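Long-range contacts in MHC class I antigen (Ctenopharyngodon idella, PDB 5H5Z), which binds peptides in the groove between its first two domains, paired with beta-2-microglobulin, and probably presents them to T cells: residues K6-G11 against V24-D29; D17-T22 against Y34-S39; G88-Q93 against Y112-E117; E117-L122 against A131-A136; N125-T130 against A147-N152. All blocks are in the same frame, centred on the assembly; numbering follows the deposited sequence.

Contact 1. Residues K6-G11 against V24-D29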
# COMPACT_ATOMS: atom_id res chain seq x y z
N LYS A 6 12.56 1.88 2.05
CA LYS A 6 12.34 0.84 1.04
C LYS A 6 12.19 1.43 -0.36
O LYS A 6 11.59 2.50 -0.54
CB LYS A 6 11.09 0.01 1.34
CG LYS A 6 11.07 -0.68 2.70
CD LYS A 6 9.71 -1.31 2.95
CE LYS A 6 9.64 -2.01 4.30
NZ LYS A 6 8.27 -2.55 4.49
N TYR A 7 12.73 0.72 -1.34
CA TYR A 7 12.53 1.06 -2.73
C TYR A 7 11.85 -0.09 -3.44
O TYR A 7 12.17 -1.25 -3.20
CB TYR A 7 13.86 1.42 -3.40
CG TYR A 7 14.39 2.74 -2.91
CD1 TYR A 7 13.98 3.94 -3.48
CD2 TYR A 7 15.29 2.79 -1.84
CE1 TYR A 7 14.45 5.16 -3.03
CE2 TYR A 7 15.77 4.01 -1.37
CZ TYR A 7 15.34 5.19 -1.97
OH TYR A 7 15.81 6.40 -1.51
N VAL A 8 10.88 0.25 -4.28
CA VAL A 8 10.20 -0.76 -5.11
C VAL A 8 10.27 -0.33 -6.57
O VAL A 8 9.79 0.75 -6.93
CB VAL A 8 8.74 -1.05 -4.64
CG1 VAL A 8 8.74 -1.72 -3.27
CG2 VAL A 8 7.88 0.20 -4.63
N TYR A 9 10.92 -1.14 -7.40
CA TYR A 9 11.06 -0.86 -8.83
C TYR A 9 10.15 -1.78 -9.63
O TYR A 9 10.13 -2.99 -9.39
CB TYR A 9 12.48 -1.12 -9.32
CG TYR A 9 13.62 -0.32 -8.70
CD1 TYR A 9 13.39 0.77 -7.86
CD2 TYR A 9 14.94 -0.66 -8.99
CE1 TYR A 9 14.45 1.49 -7.31
CE2 TYR A 9 16.00 0.05 -8.45
CZ TYR A 9 15.75 1.12 -7.61
OH TYR A 9 16.81 1.80 -7.09
N THR A 10 9.42 -1.22 -10.59
CA THR A 10 8.61 -2.03 -11.52
C THR A 10 9.03 -1.81 -12.97
O THR A 10 8.96 -0.70 -13.50
CB THR A 10 7.11 -1.74 -11.40
OG1 THR A 10 6.69 -1.91 -10.04
CG2 THR A 10 6.29 -2.68 -12.31
N GLY A 11 9.43 -2.90 -13.63
CA GLY A 11 9.76 -2.87 -15.03
C GLY A 11 8.75 -3.66 -15.84
O GLY A 11 8.39 -4.77 -15.47
N VAL A 24 9.38 3.71 -6.79
CA VAL A 24 8.80 4.41 -5.64
C VAL A 24 9.69 4.19 -4.40
O VAL A 24 10.12 3.07 -4.14
CB VAL A 24 7.35 3.95 -5.37
CG1 VAL A 24 6.84 4.42 -4.02
CG2 VAL A 24 6.42 4.41 -6.49
N GLY A 25 9.96 5.25 -3.66
CA GLY A 25 10.69 5.12 -2.40
C GLY A 25 9.79 5.48 -1.24
O GLY A 25 8.97 6.39 -1.35
N MET A 26 9.95 4.75 -0.14
CA MET A 26 9.08 4.88 1.02
C MET A 26 9.87 4.91 2.32
O MET A 26 10.86 4.19 2.48
CB MET A 26 8.11 3.69 1.08
CG MET A 26 7.10 3.64 -0.06
SD MET A 26 6.24 2.05 -0.06
CE MET A 26 7.44 1.00 -0.87
N VAL A 27 9.44 5.76 3.25
CA VAL A 27 9.88 5.67 4.64
C VAL A 27 8.65 5.30 5.47
O VAL A 27 7.61 5.96 5.37
CB VAL A 27 10.54 6.97 5.12
CG1 VAL A 27 10.82 6.95 6.62
CG2 VAL A 27 11.84 7.17 4.36
N ASP A 28 8.78 4.23 6.26
CA ASP A 28 7.66 3.67 7.04
C ASP A 28 6.45 3.40 6.15
O ASP A 28 5.29 3.65 6.54
CB ASP A 28 7.31 4.60 8.23
CG ASP A 28 8.45 4.73 9.23
OD1 ASP A 28 9.52 4.10 9.04
OD2 ASP A 28 8.29 5.46 10.23
N ASP A 29 6.73 2.90 4.95
CA ASP A 29 5.72 2.53 3.95
C ASP A 29 4.90 3.70 3.42
O ASP A 29 3.86 3.50 2.78
CB ASP A 29 4.84 1.39 4.49
CG ASP A 29 5.66 0.18 4.90
OD1 ASP A 29 6.37 -0.38 4.04
OD2 ASP A 29 5.61 -0.21 6.09
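The Tyr7 ring lies obliquely against Gly25 CA, 3.7 Å from CD1, and the Val24 carbonyl; glycine, with no side chain, lets the ring settle there. Its hydroxyl bonds the backbone of the bound peptide, so this antiparallel hairpin of strands 3-13 and 21-27 is part of the MHC class I groove floor. Tyr7 and Gly25 form a non-hydrogen-bonded pair. On either side, Lys6 with Met26 and Val8 with Val24 are hydrogen-bonded pairs, Val8 N reaching Val24 O at 2.9 Å nearly along the C=O axis. On the opposite face Val8, Val24 and Met26 pack together beside the Lys6 chain. Val8 CG2 runs alongside Val24 CB at 3.9 Å, and Met26, bent at its last torsion (chi3 -80°), brings CE across to both Val8 methyls. Phe57 and Leu55 of the beta-2-microglobulin chain pack on these valines. At the end of the pairing the Lys6 chain stretches out from CG onward, and NZ makes a salt bridge with Asp29, meeting the syn lone pair of OD1 at 2.9 Å.

Contact 2. Residues D17-T22 against Y34-S39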
# COMPACT_ATOMS: atom_id res chain seq x y z
N ASP A 17 -0.06 1.58 -21.14
CA ASP A 17 -0.66 2.43 -20.11
C ASP A 17 0.36 2.95 -19.08
O ASP A 17 0.30 4.10 -18.64
CB ASP A 17 -1.80 1.66 -19.42
CG ASP A 17 -2.21 2.23 -18.07
OD1 ASP A 17 -2.84 3.31 -18.05
OD2 ASP A 17 -1.88 1.61 -17.04
N PHE A 18 1.27 2.07 -18.71
CA PHE A 18 2.36 2.30 -17.76
C PHE A 18 3.72 2.43 -18.45
O PHE A 18 3.92 1.90 -19.55
CB PHE A 18 2.38 1.20 -16.68
CG PHE A 18 1.38 1.41 -15.57
CD1 PHE A 18 1.55 2.43 -14.63
CD2 PHE A 18 0.25 0.60 -15.46
CE1 PHE A 18 0.63 2.63 -13.61
CE2 PHE A 18 -0.67 0.79 -14.45
CZ PHE A 18 -0.49 1.80 -13.52
N PRO A 19 4.67 3.16 -17.82
CA PRO A 19 6.01 3.32 -18.38
C PRO A 19 6.84 2.03 -18.31
O PRO A 19 6.44 1.07 -17.65
CB PRO A 19 6.66 4.39 -17.49
CG PRO A 19 5.53 5.03 -16.74
CD PRO A 19 4.51 3.95 -16.58
N GLU A 20 7.98 2.02 -19.00
CA GLU A 20 8.90 0.88 -18.97
C GLU A 20 9.46 0.63 -17.57
O GLU A 20 9.70 -0.52 -17.19
CB GLU A 20 10.06 1.10 -19.92
CG GLU A 20 9.79 0.66 -21.34
CD GLU A 20 11.05 0.67 -22.18
OE1 GLU A 20 11.45 -0.42 -22.64
OE2 GLU A 20 11.63 1.75 -22.36
N PHE A 21 9.68 1.70 -16.83
CA PHE A 21 10.27 1.62 -15.50
C PHE A 21 9.57 2.59 -14.57
O PHE A 21 9.35 3.74 -14.94
CB PHE A 21 11.77 1.94 -15.57
CG PHE A 21 12.48 1.82 -14.25
CD1 PHE A 21 12.96 0.59 -13.82
CD2 PHE A 21 12.69 2.94 -13.45
CE1 PHE A 21 13.62 0.47 -12.61
CE2 PHE A 21 13.36 2.83 -12.24
CZ PHE A 21 13.82 1.59 -11.81
N THR A 22 9.24 2.12 -13.37
CA THR A 22 8.70 2.96 -12.31
C THR A 22 9.44 2.65 -11.01
O THR A 22 9.66 1.48 -10.68
CB THR A 22 7.18 2.72 -12.10
OG1 THR A 22 6.49 2.91 -13.34
CG2 THR A 22 6.60 3.66 -11.05
N TYR A 34 9.25 9.51 -6.26
CA TYR A 34 8.74 8.86 -7.47
C TYR A 34 9.72 9.05 -8.65
O TYR A 34 10.33 10.10 -8.78
CB TYR A 34 7.38 9.43 -7.85
CG TYR A 34 6.81 8.82 -9.11
CD1 TYR A 34 6.18 7.58 -9.07
CD2 TYR A 34 6.90 9.48 -10.34
CE1 TYR A 34 5.65 7.01 -10.22
CE2 TYR A 34 6.38 8.92 -11.49
CZ TYR A 34 5.75 7.68 -11.42
OH TYR A 34 5.23 7.11 -12.54
N PHE A 35 9.83 8.03 -9.49
CA PHE A 35 10.55 8.12 -10.77
C PHE A 35 9.86 7.24 -11.80
O PHE A 35 9.43 6.14 -11.48
CB PHE A 35 12.01 7.66 -10.60
CG PHE A 35 12.81 7.64 -11.89
CD1 PHE A 35 12.78 6.53 -12.74
CD2 PHE A 35 13.63 8.71 -12.24
CE1 PHE A 35 13.52 6.51 -13.92
CE2 PHE A 35 14.38 8.69 -13.41
CZ PHE A 35 14.32 7.59 -14.26
N ASP A 36 9.77 7.73 -13.03
CA ASP A 36 9.44 6.86 -14.14
C ASP A 36 10.22 7.19 -15.41
O ASP A 36 10.80 8.27 -15.54
CB ASP A 36 7.92 6.71 -14.37
CG ASP A 36 7.28 7.91 -15.04
OD1 ASP A 36 7.87 8.49 -15.98
OD2 ASP A 36 6.14 8.26 -14.65
N SER A 37 10.23 6.24 -16.35
CA SER A 37 11.03 6.36 -17.57
C SER A 37 10.39 7.25 -18.65
O SER A 37 11.00 7.50 -19.69
CB SER A 37 11.37 4.97 -18.12
OG SER A 37 10.20 4.20 -18.29
N ASN A 38 9.16 7.71 -18.40
CA ASN A 38 8.53 8.70 -19.26
C ASN A 38 9.02 10.12 -18.95
O ASN A 38 9.42 10.85 -19.86
CB ASN A 38 7.00 8.64 -19.16
CG ASN A 38 6.42 7.45 -19.91
OD1 ASN A 38 7.04 6.89 -20.80
ND2 ASN A 38 5.20 7.08 -19.54
N SER A 39 9.00 10.49 -17.68
CA SER A 39 9.50 11.81 -17.27
C SER A 39 11.03 11.82 -17.16
O SER A 39 11.65 12.86 -17.32
CB SER A 39 8.87 12.25 -15.95
OG SER A 39 9.40 11.53 -14.85
O HOH W 1 8.70 4.58 -20.45
O HOH W 2 4.21 4.45 -13.24
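Tyr34 holds its ring anti to the backbone N (chi1 179°), bringing CE1 obliquely to Thr22 CG2 at 3.6 Å. Its hydroxyl donates to the anti lone pair of Asp36 OD2, 2.6 Å away, while a water donates to Tyr34 OH and Thr22 OG1. Phe35 meets Phe21 rim to rim, planes 69° apart. Asp36 forms a non-hydrogen-bonded antiparallel pair with Thr22, lays CB against Pro19 CG, and closes an Asx motif by accepting Ser39 N at OD1, 2.9 Å off. Ser37 pairs reciprocally with Phe21: its N gives to Phe21 O at 3.0 Å, and its OG, set between the backbone N and the carbonyl carbon (chi1 53°), receives Phe21 N at 2.9 Å. Asn38 brings ND2 to 3.5 Å from Pro19 CG, and its OD1 takes a proton from a water that also accepts Glu20 N. The serine hydroxyl thus stands in for a backbone carbonyl where the hairpin of strands 21-27 and 30-36 frays, and donors on both oxygens would favour an ionised Asp36.

Contact 3. Residues G88-Q93 against Y112-E117; sequences GVHTWQ and YAYDGE
His90 opens the pairing of this antiparallel hairpin with a His-carboxylate bond: ND1 points, nearly in the ring plane, at the syn lone pair of Asp115 OD2, 2.8 Å away. Tyr114 OH sits 3.1 Å above one face of the imidazole, offset toward its rim, and is hydrogen-bonded to Gln85 OE1. Because NE2 also bonds Lys87 O, both ring nitrogens appear to carry protons, consistent with a charged imidazolium beside the aspartate. Thr91 N takes the other carboxylate oxygen, OD1, at 2.9 Å, nearly along its C-O axis, so Asp115 grips two successive residues; Thr91 O receives Asp115 N in return. Trp92, with CG anti to the backbone N (chi1 178°), lays CZ2 3.5 Å from Tyr112 CD2, the two rings roughly parallel (24°) but so displaced that they hardly overlap, while Tyr114 CB comes to the indole edge. Gln93 and Ala113 exchange two backbone bonds of 2.9 Å, Gln93 N to Ala113 O and Ala113 N to Gln93 O. A water links Thr91 OG1 and Gln93 OE1 to Gly116 N of the type I' turn from Tyr114 to Glu117; Gln93 NE2 reaches Trp61 O of the beta-2-microglobulin chain. Trp92 packs on the bound peptide and on Phe72 and Ile76 of helix 55-82, Tyr114 lies under Val79 and Met80 of the same helix, and strand 3-13 flanks strand 90-100 through the Trp92-Gly11 backbone bond.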
# COMPACT_ATOMS: atom_id res chain seq x y z
N GLY A 88 4.15 -10.97 -25.72
CA GLY A 88 3.31 -10.63 -24.57
C GLY A 88 3.97 -9.76 -23.53
O GLY A 88 5.19 -9.58 -23.53
N VAL A 89 3.15 -9.24 -22.62
CA VAL A 89 3.63 -8.37 -21.55
C VAL A 89 4.27 -9.17 -20.42
O VAL A 89 3.72 -10.17 -19.95
CB VAL A 89 2.49 -7.44 -21.01
CG1 VAL A 89 1.27 -8.24 -20.57
CG2 VAL A 89 2.99 -6.55 -19.88
N HIS A 90 5.46 -8.75 -19.99
CA HIS A 90 6.12 -9.36 -18.85
C HIS A 90 6.64 -8.30 -17.90
O HIS A 90 6.81 -7.14 -18.29
CB HIS A 90 7.22 -10.32 -19.31
CG HIS A 90 6.71 -11.47 -20.13
ND1 HIS A 90 6.12 -12.58 -19.57
CD2 HIS A 90 6.67 -11.65 -21.48
CE1 HIS A 90 5.75 -13.41 -20.53
NE2 HIS A 90 6.07 -12.87 -21.70
N THR A 91 6.87 -8.69 -16.65
CA THR A 91 7.26 -7.75 -15.60
C THR A 91 8.52 -8.21 -14.88
O THR A 91 8.76 -9.42 -14.72
CB THR A 91 6.16 -7.54 -14.55
OG1 THR A 91 6.08 -8.70 -13.70
CG2 THR A 91 4.80 -7.30 -15.19
N TRP A 92 9.30 -7.23 -14.44
CA TRP A 92 10.51 -7.46 -13.67
C TRP A 92 10.45 -6.50 -12.49
O TRP A 92 10.24 -5.30 -12.65
CB TRP A 92 11.74 -7.19 -14.55
CG TRP A 92 13.08 -7.35 -13.86
CD1 TRP A 92 14.00 -6.36 -13.63
CD2 TRP A 92 13.64 -8.56 -13.34
NE1 TRP A 92 15.10 -6.88 -12.99
CE2 TRP A 92 14.91 -8.23 -12.80
CE3 TRP A 92 13.20 -9.89 -13.28
CZ2 TRP A 92 15.74 -9.18 -12.20
CZ3 TRP A 92 14.02 -10.84 -12.68
CH2 TRP A 92 15.28 -10.48 -12.15
N GLN A 93 10.61 -7.05 -11.29
CA GLN A 93 10.48 -6.28 -10.06
C GLN A 93 11.68 -6.42 -9.15
O GLN A 93 12.31 -7.47 -9.09
CB GLN A 93 9.23 -6.71 -9.29
CG GLN A 93 7.91 -6.22 -9.84
CD GLN A 93 6.74 -7.01 -9.28
OE1 GLN A 93 6.57 -8.19 -9.58
NE2 GLN A 93 5.95 -6.37 -8.43
N TYR A 112 14.29 -9.90 -6.06
CA TYR A 112 13.82 -9.69 -7.43
C TYR A 112 12.75 -10.71 -7.80
O TYR A 112 12.77 -11.84 -7.30
CB TYR A 112 14.99 -9.81 -8.41
CG TYR A 112 16.08 -8.75 -8.27
CD1 TYR A 112 17.09 -8.88 -7.32
CD2 TYR A 112 16.10 -7.63 -9.11
CE1 TYR A 112 18.09 -7.92 -7.20
CE2 TYR A 112 17.10 -6.67 -9.00
CZ TYR A 112 18.08 -6.81 -8.04
OH TYR A 112 19.08 -5.87 -7.94
N ALA A 113 11.82 -10.32 -8.67
CA ALA A 113 10.78 -11.23 -9.17
C ALA A 113 10.56 -11.04 -10.65
O ALA A 113 10.65 -9.91 -11.16
CB ALA A 113 9.46 -11.03 -8.43
N TYR A 114 10.26 -12.14 -11.33
CA TYR A 114 9.86 -12.11 -12.72
C TYR A 114 8.41 -12.56 -12.83
O TYR A 114 8.03 -13.59 -12.26
CB TYR A 114 10.76 -13.02 -13.57
CG TYR A 114 10.33 -13.12 -15.01
CD1 TYR A 114 10.39 -12.01 -15.85
CD2 TYR A 114 9.84 -14.32 -15.53
CE1 TYR A 114 9.99 -12.09 -17.17
CE2 TYR A 114 9.44 -14.41 -16.85
CZ TYR A 114 9.52 -13.29 -17.67
OH TYR A 114 9.12 -13.38 -18.98
N ASP A 115 7.61 -11.79 -13.56
CA ASP A 115 6.15 -11.99 -13.64
C ASP A 115 5.51 -12.21 -12.27
O ASP A 115 4.63 -13.06 -12.11
CB ASP A 115 5.79 -13.11 -14.64
CG ASP A 115 5.98 -12.68 -16.08
OD1 ASP A 115 5.99 -11.46 -16.36
OD2 ASP A 115 6.11 -13.56 -16.96
N GLY A 116 5.97 -11.45 -11.28
CA GLY A 116 5.41 -11.49 -9.93
C GLY A 116 5.72 -12.74 -9.11
O GLY A 116 5.05 -13.02 -8.12
N GLU A 117 6.73 -13.50 -9.53
CA GLU A 117 7.19 -14.67 -8.79
C GLU A 117 8.67 -14.56 -8.44
O GLU A 117 9.47 -14.09 -9.25
CB GLU A 117 6.95 -15.94 -9.61
CG GLU A 117 5.49 -16.34 -9.73
CD GLU A 117 5.31 -17.67 -10.42
OE1 GLU A 117 5.85 -17.85 -11.54
OE2 GLU A 117 4.63 -18.55 -9.85
O HOH W 3 7.82 -9.33 -11.63

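Contact 4. Residues E117-L122 against A131-A136; sequences EDFVSL and AANPQA
Phe119 CB passes near Tyr114 N and sends CG out anti to its own backbone N (chi1 -172°), which swings the ring under the start of helix 134-145. Ala136 CB stands 3.6 Å from the ring centroid, only 6° off the normal, a CH-pi contact over the centre of the face. Farther out, CE1 looks obliquely toward Asn133 OD1, and the tip CZ touches Ala136 CA at 3.5 Å, with Gln135 O beside it. Val120 CG1 meets the same methyl at 3.8 Å. Phe119 and Val120 form a classic beta bulge, both facing Tyr112, consistent with their meeting the same methyl. The backbone joins through Ala132 N to Phe119 O, 2.9 Å and almost straight at 174°. Asn133 is the N-cap: OD1 accepts weakly from Ala136 N, while ND2 gives to a water that in turn donates to Asp118 O. The helix start is thus joined to the MHC class I groove platform by one direct hydrogen bond, one bridging water and a methyl seated on a ring.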
# COMPACT_ATOMS: atom_id res chain seq x y z
N GLU A 117 6.73 -13.50 -9.53
CA GLU A 117 7.19 -14.67 -8.79
C GLU A 117 8.67 -14.56 -8.44
O GLU A 117 9.47 -14.09 -9.25
CB GLU A 117 6.95 -15.94 -9.61
CG GLU A 117 5.49 -16.34 -9.73
CD GLU A 117 5.31 -17.67 -10.42
OE1 GLU A 117 5.85 -17.85 -11.54
OE2 GLU A 117 4.63 -18.55 -9.85
N ASP A 118 9.05 -15.01 -7.24
CA ASP A 118 10.45 -14.98 -6.78
C ASP A 118 11.41 -15.43 -7.87
O ASP A 118 11.18 -16.44 -8.54
CB ASP A 118 10.65 -15.88 -5.55
CG ASP A 118 10.03 -15.31 -4.29
OD1 ASP A 118 9.55 -14.16 -4.30
OD2 ASP A 118 10.03 -16.03 -3.27
N PHE A 119 12.49 -14.66 -8.05
CA PHE A 119 13.54 -15.01 -9.00
C PHE A 119 14.86 -15.24 -8.25
O PHE A 119 15.34 -16.37 -8.17
CB PHE A 119 13.67 -13.93 -10.09
CG PHE A 119 14.59 -14.31 -11.22
CD1 PHE A 119 14.18 -15.18 -12.22
CD2 PHE A 119 15.88 -13.76 -11.30
CE1 PHE A 119 15.03 -15.51 -13.27
CE2 PHE A 119 16.73 -14.09 -12.34
CZ PHE A 119 16.31 -14.97 -13.33
N VAL A 120 15.42 -14.18 -7.67
CA VAL A 120 16.58 -14.30 -6.77
C VAL A 120 16.40 -13.43 -5.52
O VAL A 120 15.82 -12.34 -5.60
CB VAL A 120 17.94 -13.95 -7.44
CG1 VAL A 120 18.35 -14.99 -8.47
CG2 VAL A 120 17.92 -12.56 -8.06
N SER A 121 16.89 -13.91 -4.39
CA SER A 121 16.79 -13.21 -3.11
C SER A 121 18.14 -13.22 -2.43
O SER A 121 18.84 -14.24 -2.43
CB SER A 121 15.76 -13.89 -2.20
OG SER A 121 14.53 -14.10 -2.86
N LEU A 122 18.51 -12.09 -1.83
CA LEU A 122 19.78 -12.00 -1.13
C LEU A 122 19.71 -12.68 0.23
O LEU A 122 18.82 -12.40 1.03
CB LEU A 122 20.21 -10.54 -0.97
CG LEU A 122 21.47 -10.23 -0.13
CD1 LEU A 122 22.71 -10.86 -0.75
CD2 LEU A 122 21.66 -8.73 0.04
N ALA A 131 18.29 -18.77 -5.64
CA ALA A 131 17.60 -18.86 -6.93
C ALA A 131 16.32 -19.68 -6.76
O ALA A 131 16.37 -20.82 -6.30
CB ALA A 131 18.52 -19.51 -7.96
N ALA A 132 15.19 -19.09 -7.14
CA ALA A 132 13.88 -19.74 -6.97
C ALA A 132 13.60 -20.82 -8.01
O ALA A 132 12.78 -21.72 -7.78
CB ALA A 132 12.77 -18.70 -6.97
N ASN A 133 14.26 -20.73 -9.16
CA ASN A 133 14.05 -21.67 -10.26
C ASN A 133 15.34 -21.87 -11.06
O ASN A 133 16.29 -21.11 -10.88
CB ASN A 133 12.90 -21.19 -11.17
CG ASN A 133 13.05 -19.73 -11.57
OD1 ASN A 133 14.05 -19.33 -12.16
ND2 ASN A 133 12.04 -18.93 -11.26
N PRO A 134 15.39 -22.89 -11.94
CA PRO A 134 16.58 -23.11 -12.76
C PRO A 134 16.99 -21.89 -13.59
O PRO A 134 18.19 -21.64 -13.76
CB PRO A 134 16.16 -24.26 -13.69
CG PRO A 134 15.15 -25.01 -12.90
CD PRO A 134 14.39 -23.97 -12.15
N GLN A 135 16.01 -21.13 -14.08
CA GLN A 135 16.26 -19.93 -14.88
C GLN A 135 17.05 -18.89 -14.09
O GLN A 135 17.83 -18.13 -14.67
CB GLN A 135 14.94 -19.30 -15.36
CG GLN A 135 14.19 -20.11 -16.40
CD GLN A 135 13.29 -21.19 -15.81
OE1 GLN A 135 13.28 -21.42 -14.59
NE2 GLN A 135 12.53 -21.85 -16.67
N ALA A 136 16.86 -18.86 -12.78
CA ALA A 136 17.56 -17.90 -11.92
C ALA A 136 18.98 -18.32 -11.56
O ALA A 136 19.79 -17.48 -11.14
CB ALA A 136 16.75 -17.62 -10.66
O HOH W 4 11.06 -16.23 -11.47

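Contact 5. Residues N125-T130 against A147-N152; sequences NTLTWT and AVAEQN
Apolar packing carries most of this contact, at about 99° between strand 128-130 and helix 148-152. Trp129, its CG anti to the carbonyl carbon (chi1 -69°), thrusts the indole at the first helical turn: CZ2 lies 3.7 Å from Val148 CG1, and CD1 lies 4.1 Å from Ala149 CB. Leu127 lies against the helix, CD2 touching Glu150 CA at 3.8 Å and crossing the Glu150 chain at about a right angle. Along the indole edge, in its plane, comes Asn152 OD1, 3.1 Å from Trp129 CZ2, with the amide turned almost perpendicular to the ring. Direct hydrogen bonds are absent, and waters do the polar work. One accepts from Ala149 N at 2.7 Å and, weakly, from Trp129 NE1, two donors that could not serve each other; another sits between Leu127 O and Glu150 OE1. Ala147 closes helix 134-145 in a Schellman motif and occupies the N-cap position of helix 148-170, while Leu127 and Thr128 form a G1 bulge opposite Asp123. A helix broken here over the outermost strand of the platform, with Val148 and Asn152 touching the peptide, matches the segmented helix of the alpha2 domain, 134-145 and 148-170, that walls the MHC class I groove.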
# COMPACT_ATOMS: atom_id res chain seq x y z
N ASN A 125 23.73 -13.01 5.06
CA ASN A 125 24.54 -13.74 6.03
C ASN A 125 25.60 -14.59 5.35
O ASN A 125 26.75 -14.63 5.79
CB ASN A 125 23.66 -14.62 6.93
CG ASN A 125 22.78 -13.81 7.87
OD1 ASN A 125 22.90 -12.59 7.97
ND2 ASN A 125 21.90 -14.50 8.58
N THR A 126 25.21 -15.28 4.28
CA THR A 126 26.11 -16.16 3.54
C THR A 126 26.69 -15.50 2.29
O THR A 126 27.52 -16.10 1.60
CB THR A 126 25.41 -17.47 3.12
OG1 THR A 126 24.21 -17.17 2.41
CG2 THR A 126 25.08 -18.32 4.34
N LEU A 127 26.25 -14.28 2.01
CA LEU A 127 26.66 -13.53 0.82
C LEU A 127 26.41 -14.33 -0.46
O LEU A 127 27.27 -14.41 -1.35
CB LEU A 127 28.13 -13.08 0.94
CG LEU A 127 28.41 -11.97 1.95
CD1 LEU A 127 29.89 -11.88 2.28
CD2 LEU A 127 27.87 -10.64 1.44
N THR A 128 25.22 -14.92 -0.53
CA THR A 128 24.81 -15.71 -1.69
C THR A 128 23.42 -15.29 -2.13
O THR A 128 22.69 -14.62 -1.38
CB THR A 128 24.81 -17.22 -1.38
OG1 THR A 128 23.98 -17.49 -0.24
CG2 THR A 128 26.23 -17.73 -1.12
N TRP A 129 23.06 -15.68 -3.35
CA TRP A 129 21.74 -15.41 -3.90
C TRP A 129 20.95 -16.70 -4.01
O TRP A 129 21.39 -17.66 -4.64
CB TRP A 129 21.86 -14.73 -5.26
CG TRP A 129 22.39 -13.34 -5.15
CD1 TRP A 129 23.70 -12.95 -5.21
CD2 TRP A 129 21.62 -12.15 -4.94
NE1 TRP A 129 23.79 -11.59 -5.05
CE2 TRP A 129 22.54 -11.07 -4.88
CE3 TRP A 129 20.25 -11.89 -4.80
CZ2 TRP A 129 22.12 -9.75 -4.70
CZ3 TRP A 129 19.84 -10.58 -4.61
CH2 TRP A 129 20.77 -9.52 -4.55
N THR A 130 19.78 -16.72 -3.38
CA THR A 130 18.87 -17.86 -3.48
C THR A 130 18.11 -17.76 -4.80
O THR A 130 17.40 -16.78 -5.04
CB THR A 130 17.90 -17.91 -2.29
OG1 THR A 130 18.66 -17.94 -1.08
CG2 THR A 130 17.01 -19.15 -2.36
N ALA A 147 30.50 -10.30 -7.15
CA ALA A 147 30.41 -9.82 -5.76
C ALA A 147 29.20 -8.91 -5.48
O ALA A 147 29.27 -8.02 -4.62
CB ALA A 147 31.71 -9.17 -5.32
N VAL A 148 28.11 -9.17 -6.19
CA VAL A 148 26.88 -8.37 -6.08
C VAL A 148 26.30 -8.41 -4.67
O VAL A 148 25.85 -7.38 -4.16
CB VAL A 148 25.82 -8.81 -7.13
CG1 VAL A 148 24.51 -8.06 -6.92
CG2 VAL A 148 26.33 -8.58 -8.54
N ALA A 149 26.31 -9.58 -4.04
CA ALA A 149 25.83 -9.73 -2.65
C ALA A 149 26.60 -8.83 -1.69
O ALA A 149 26.01 -8.18 -0.82
CB ALA A 149 25.94 -11.18 -2.21
N GLU A 150 27.92 -8.80 -1.85
CA GLU A 150 28.76 -7.95 -1.02
C GLU A 150 28.39 -6.47 -1.16
O GLU A 150 28.28 -5.76 -0.16
CB GLU A 150 30.24 -8.18 -1.33
CG GLU A 150 30.81 -9.49 -0.78
CD GLU A 150 30.55 -10.70 -1.66
OE1 GLU A 150 29.74 -10.62 -2.61
OE2 GLU A 150 31.15 -11.76 -1.39
N GLN A 151 28.20 -6.02 -2.41
CA GLN A 151 27.86 -4.62 -2.67
C GLN A 151 26.53 -4.28 -2.03
O GLN A 151 26.39 -3.26 -1.35
CB GLN A 151 27.82 -4.33 -4.18
CG GLN A 151 27.86 -2.84 -4.54
CD GLN A 151 26.54 -2.11 -4.35
OE1 GLN A 151 26.52 -0.92 -4.00
NE2 GLN A 151 25.42 -2.80 -4.57
N ASN A 152 25.55 -5.15 -2.27
CA ASN A 152 24.20 -4.98 -1.77
C ASN A 152 24.15 -4.97 -0.24
O ASN A 152 23.49 -4.11 0.34
CB ASN A 152 23.29 -6.10 -2.32
CG ASN A 152 22.91 -5.90 -3.78
OD1 ASN A 152 22.08 -6.64 -4.29
ND2 ASN A 152 23.49 -4.90 -4.45
O HOH W 5 28.76 -13.12 -3.48
O HOH W 6 26.89 -11.96 -5.17

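In the fold
All five contacts belong to one eight-stranded antiparallel platform with helices over it. Contacts 1 and 2 share strand 21-27 and join where Thr10 N meets Thr22 O at 2.7 Å; contact 1 passes to contact 3 through Gly11 N and Trp92 O, also 2.7 Å apart. Contacts 3 and 4, centres 11 Å apart, share Glu117 and press Trp92 CH2 against Phe119 CD2 at 3.4 Å. Contact 5 continues the sheet, Thr130 N lying 2.8 Å from Ser121 O of contact 4. Contacts 2 and 5 are the most distant, with centres about 28 Å apart. Peptide touches contacts 1, 3 and 5, whereas beta-2-microglobulin reaches contacts 1 to 4.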